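Long-range contact in terminal uridylyltransferase 1 (Trypanosoma brucei, PDB 5HZD), which adds uridines from UTP to the 3' ends of guide RNAs, ribosomal RNAs and some mRNAs, using a magnesium or manganese ion, and takes part in mitochondrial RNA editing: residues N60-V72 with E389-G401. Numbering follows the deposited sequence. Where two conformers were deposited one is given.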
# COMPACT_ATOMS: atom_id res chain seq x y z
N ASN A 60 -21.04 26.36 -1.53
CA ASN A 60 -21.08 25.84 -2.89
C ASN A 60 -19.71 25.36 -3.32
O ASN A 60 -19.60 24.34 -4.01
CB ASN A 60 -21.60 26.89 -3.87
CG ASN A 60 -23.07 27.24 -3.63
OD1 ASN A 60 -23.80 26.43 -3.04
ND2 ASN A 60 -23.51 28.41 -4.10
N THR A 61 -18.68 26.09 -2.91
CA THR A 61 -17.31 25.72 -3.27
C THR A 61 -16.91 24.44 -2.58
O THR A 61 -16.27 23.56 -3.16
CB THR A 61 -16.33 26.88 -2.91
OG1 THR A 61 -16.58 27.97 -3.78
CG2 THR A 61 -14.87 26.39 -3.05
N ILE A 62 -17.29 24.31 -1.31
CA ILE A 62 -16.94 23.13 -0.55
C ILE A 62 -17.62 21.88 -1.14
O ILE A 62 -16.99 20.84 -1.32
CB ILE A 62 -17.26 23.34 0.96
CG1 ILE A 62 -16.38 24.45 1.51
CG2 ILE A 62 -17.06 22.05 1.74
CD1 ILE A 62 -16.82 24.97 2.87
N THR A 63 -18.87 22.02 -1.54
CA THR A 63 -19.55 20.94 -2.24
C THR A 63 -18.90 20.59 -3.58
O THR A 63 -18.79 19.42 -3.95
CB THR A 63 -21.03 21.26 -2.37
OG1 THR A 63 -21.56 21.30 -1.03
CG2 THR A 63 -21.77 20.21 -3.19
N SER A 64 -18.47 21.61 -4.30
CA SER A 64 -17.74 21.40 -5.54
C SER A 64 -16.48 20.60 -5.28
O SER A 64 -16.13 19.71 -6.05
CB SER A 64 -17.41 22.74 -6.22
OG SER A 64 -16.72 22.54 -7.45
N TRP A 65 -15.80 20.90 -4.16
CA TRP A 65 -14.60 20.12 -3.82
C TRP A 65 -15.00 18.66 -3.54
O TRP A 65 -14.30 17.74 -3.95
CB TRP A 65 -13.79 20.74 -2.67
CG TRP A 65 -12.86 21.88 -3.13
CD1 TRP A 65 -12.97 23.21 -2.86
CD2 TRP A 65 -11.65 21.74 -3.90
NE1 TRP A 65 -11.93 23.92 -3.43
CE2 TRP A 65 -11.10 23.03 -4.07
CE3 TRP A 65 -10.98 20.64 -4.46
CZ2 TRP A 65 -9.92 23.26 -4.78
CZ3 TRP A 65 -9.81 20.87 -5.16
CH2 TRP A 65 -9.29 22.17 -5.32
N GLY A 66 -16.14 18.41 -2.90
CA GLY A 66 -16.61 17.04 -2.74
C GLY A 66 -16.85 16.28 -4.03
O GLY A 66 -16.57 15.10 -4.14
N LYS A 67 -17.39 16.97 -5.03
CA LYS A 67 -17.55 16.35 -6.34
C LYS A 67 -16.19 15.98 -6.92
O LYS A 67 -16.01 14.90 -7.51
CB LYS A 67 -18.32 17.29 -7.26
CG LYS A 67 -18.52 16.79 -8.68
CD LYS A 67 -19.55 17.64 -9.45
CE LYS A 67 -19.59 17.18 -10.92
NZ LYS A 67 -20.54 18.00 -11.76
N LYS A 68 -15.22 16.88 -6.79
CA LYS A 68 -13.86 16.60 -7.26
C LYS A 68 -13.21 15.44 -6.53
O LYS A 68 -12.51 14.62 -7.15
CB LYS A 68 -12.98 17.85 -7.13
CG LYS A 68 -13.36 18.97 -8.06
CD LYS A 68 -12.46 20.18 -7.78
CE LYS A 68 -13.13 21.46 -8.22
NZ LYS A 68 -13.69 21.34 -9.58
N ILE A 69 -13.43 15.36 -5.22
CA ILE A 69 -12.95 14.25 -4.40
C ILE A 69 -13.47 12.92 -4.91
O ILE A 69 -12.70 11.97 -5.09
CB ILE A 69 -13.36 14.46 -2.92
CG1 ILE A 69 -12.56 15.62 -2.34
CG2 ILE A 69 -13.10 13.20 -2.10
CD1 ILE A 69 -13.16 16.25 -1.07
N PHE A 70 -14.77 12.85 -5.20
CA PHE A 70 -15.32 11.60 -5.71
C PHE A 70 -14.82 11.29 -7.11
O PHE A 70 -14.67 10.11 -7.46
CB PHE A 70 -16.86 11.58 -5.65
CG PHE A 70 -17.39 10.99 -4.38
CD1 PHE A 70 -17.62 11.79 -3.27
CD2 PHE A 70 -17.62 9.62 -4.28
CE1 PHE A 70 -18.08 11.25 -2.08
CE2 PHE A 70 -18.07 9.06 -3.09
CZ PHE A 70 -18.32 9.88 -2.00
N HIS A 71 -14.50 12.31 -7.91
CA HIS A 71 -13.97 12.06 -9.25
C HIS A 71 -12.57 11.44 -9.17
O HIS A 71 -12.27 10.48 -9.88
CB HIS A 71 -13.95 13.35 -10.10
CG HIS A 71 -13.48 13.12 -11.50
ND1 HIS A 71 -14.34 12.83 -12.53
CD2 HIS A 71 -12.23 13.12 -12.03
CE1 HIS A 71 -13.65 12.67 -13.65
NE2 HIS A 71 -12.37 12.83 -13.37
N VAL A 72 -11.72 12.01 -8.32
CA VAL A 72 -10.39 11.45 -8.10
C VAL A 72 -10.51 10.01 -7.60
O VAL A 72 -9.80 9.11 -8.08
CB VAL A 72 -9.57 12.28 -7.09
CG1 VAL A 72 -8.27 11.56 -6.76
CG2 VAL A 72 -9.28 13.65 -7.67
N GLU A 389 -25.54 13.94 -4.48
CA GLU A 389 -25.26 15.33 -4.11
C GLU A 389 -24.94 15.44 -2.63
O GLU A 389 -24.08 16.22 -2.23
CB GLU A 389 -26.42 16.25 -4.48
CG GLU A 389 -26.51 16.53 -5.97
CD GLU A 389 -25.18 17.05 -6.54
OE1 GLU A 389 -24.50 17.85 -5.86
OE2 GLU A 389 -24.82 16.64 -7.67
N GLU A 390 -25.65 14.65 -1.82
CA GLU A 390 -25.44 14.66 -0.37
C GLU A 390 -24.08 14.09 -0.04
O GLU A 390 -23.40 14.59 0.85
CB GLU A 390 -26.55 13.90 0.35
CG GLU A 390 -27.85 14.69 0.44
CD GLU A 390 -29.00 13.89 1.03
OE1 GLU A 390 -30.18 14.25 0.77
OE2 GLU A 390 -28.73 12.91 1.76
N LEU A 391 -23.63 13.08 -0.79
CA LEU A 391 -22.26 12.58 -0.58
C LEU A 391 -21.21 13.62 -0.94
O LEU A 391 -20.19 13.70 -0.26
CB LEU A 391 -21.97 11.30 -1.36
CG LEU A 391 -22.71 10.04 -0.95
CD1 LEU A 391 -22.32 8.91 -1.90
CD2 LEU A 391 -22.37 9.69 0.49
N TYR A 392 -21.43 14.37 -2.03
CA TYR A 392 -20.46 15.41 -2.39
C TYR A 392 -20.35 16.46 -1.30
O TYR A 392 -19.25 16.85 -0.91
CB TYR A 392 -20.87 16.12 -3.69
CG TYR A 392 -20.83 15.27 -4.93
CD1 TYR A 392 -20.22 14.03 -4.95
CD2 TYR A 392 -21.41 15.75 -6.10
CE1 TYR A 392 -20.18 13.26 -6.11
CE2 TYR A 392 -21.39 15.00 -7.25
CZ TYR A 392 -20.77 13.77 -7.25
OH TYR A 392 -20.73 13.02 -8.40
N LYS A 393 -21.49 16.89 -0.78
CA LYS A 393 -21.53 17.85 0.29
C LYS A 393 -20.77 17.34 1.53
O LYS A 393 -20.00 18.07 2.15
CB LYS A 393 -22.99 18.19 0.64
CG LYS A 393 -23.10 19.05 1.86
CD LYS A 393 -24.53 19.52 2.13
CE LYS A 393 -24.59 20.26 3.46
NZ LYS A 393 -25.83 21.08 3.54
N ALA A 394 -21.01 16.08 1.89
CA ALA A 394 -20.38 15.47 3.05
C ALA A 394 -18.88 15.35 2.85
O ALA A 394 -18.10 15.66 3.75
CB ALA A 394 -20.97 14.07 3.33
N ALA A 395 -18.47 14.86 1.68
CA ALA A 395 -17.03 14.70 1.40
C ALA A 395 -16.29 16.03 1.51
O ALA A 395 -15.18 16.11 2.10
CB ALA A 395 -16.81 14.07 0.02
N GLY A 396 -16.85 17.08 0.92
CA GLY A 396 -16.23 18.38 1.03
C GLY A 396 -16.16 18.85 2.47
O GLY A 396 -15.12 19.34 2.94
N ASP A 397 -17.26 18.71 3.20
CA ASP A 397 -17.30 19.12 4.61
C ASP A 397 -16.23 18.36 5.42
O ASP A 397 -15.55 18.93 6.29
CB ASP A 397 -18.63 18.72 5.25
CG ASP A 397 -19.77 19.62 4.88
OD1 ASP A 397 -19.55 20.73 4.35
OD2 ASP A 397 -20.92 19.20 5.15
N MET A 398 -16.12 17.07 5.16
CA MET A 398 -15.19 16.24 5.92
C MET A 398 -13.74 16.57 5.63
O MET A 398 -12.90 16.59 6.54
CB MET A 398 -15.47 14.77 5.63
CG MET A 398 -16.81 14.39 6.21
SD MET A 398 -17.43 12.81 5.57
CE MET A 398 -16.35 11.63 6.39
N LEU A 399 -13.43 16.83 4.36
CA LEU A 399 -12.06 17.18 4.01
C LEU A 399 -11.65 18.55 4.54
O LEU A 399 -10.56 18.71 5.11
CB LEU A 399 -11.82 17.08 2.50
CG LEU A 399 -10.33 17.09 2.16
CD1 LEU A 399 -9.66 15.82 2.64
CD2 LEU A 399 -10.11 17.28 0.63
N VAL A 400 -12.51 19.55 4.39
CA VAL A 400 -12.23 20.85 4.98
C VAL A 400 -12.05 20.70 6.50
O VAL A 400 -11.15 21.28 7.11
CB VAL A 400 -13.38 21.82 4.69
CG1 VAL A 400 -13.22 23.12 5.51
CG2 VAL A 400 -13.39 22.11 3.25
N GLY A 401 -12.90 19.86 7.08
CA GLY A 401 -12.87 19.64 8.51
C GLY A 401 -11.57 18.99 8.97
O GLY A 401 -11.12 19.26 10.09
O HOH W 1 -20.27 21.26 1.67
O HOH W 2 -17.66 13.22 -9.17
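G66 and G396 face each other where the helices of N60-V72 and E389-G401 cross, their axes 6.7 Å apart and at 101°. With no CB on either glycine, the backbones meet directly. G66 CA lies 3.2 Å from Y392 O in a nearly straight CA-H...O contact, and G396 CA makes a second, more bent one with I62 O. No conventional hydrogen bond links the two helices directly. The Y392 ring crosses the K67 side chain obliquely, with K67 CA 3.7 Å over the ring centre, a CH-pi contact. K67 CB lies near Y392 CD2; with CG anti to the backbone N (chi1 178°), CG comes within 3.7 Å of Y392 CE2. F70 CB touches Y392 CE1, but the two rings are oblique, their planes at 47°. F70 CE1 also reaches A395 CB. Helix 59-76 precedes the palm strands and helix 385-409 follows them, consistent with the N-terminal part folding back on the C-terminal nucleotide-recognition region of TUTases. Beyond the glycines, I69 CD1 meets L399 CD2 at 3.6 Å, and helix 310-324, which carries the UTP-binding residues K318 and K322, packs on both side chains. I62 CG2 presses on G396 C at 3.4 Å, and the I62 side chain crosses that of V400 at about a right angle. Two waters bridge the helices: one joins T63 OG1 to D397 OD1, the other K67 O to Y392 OH.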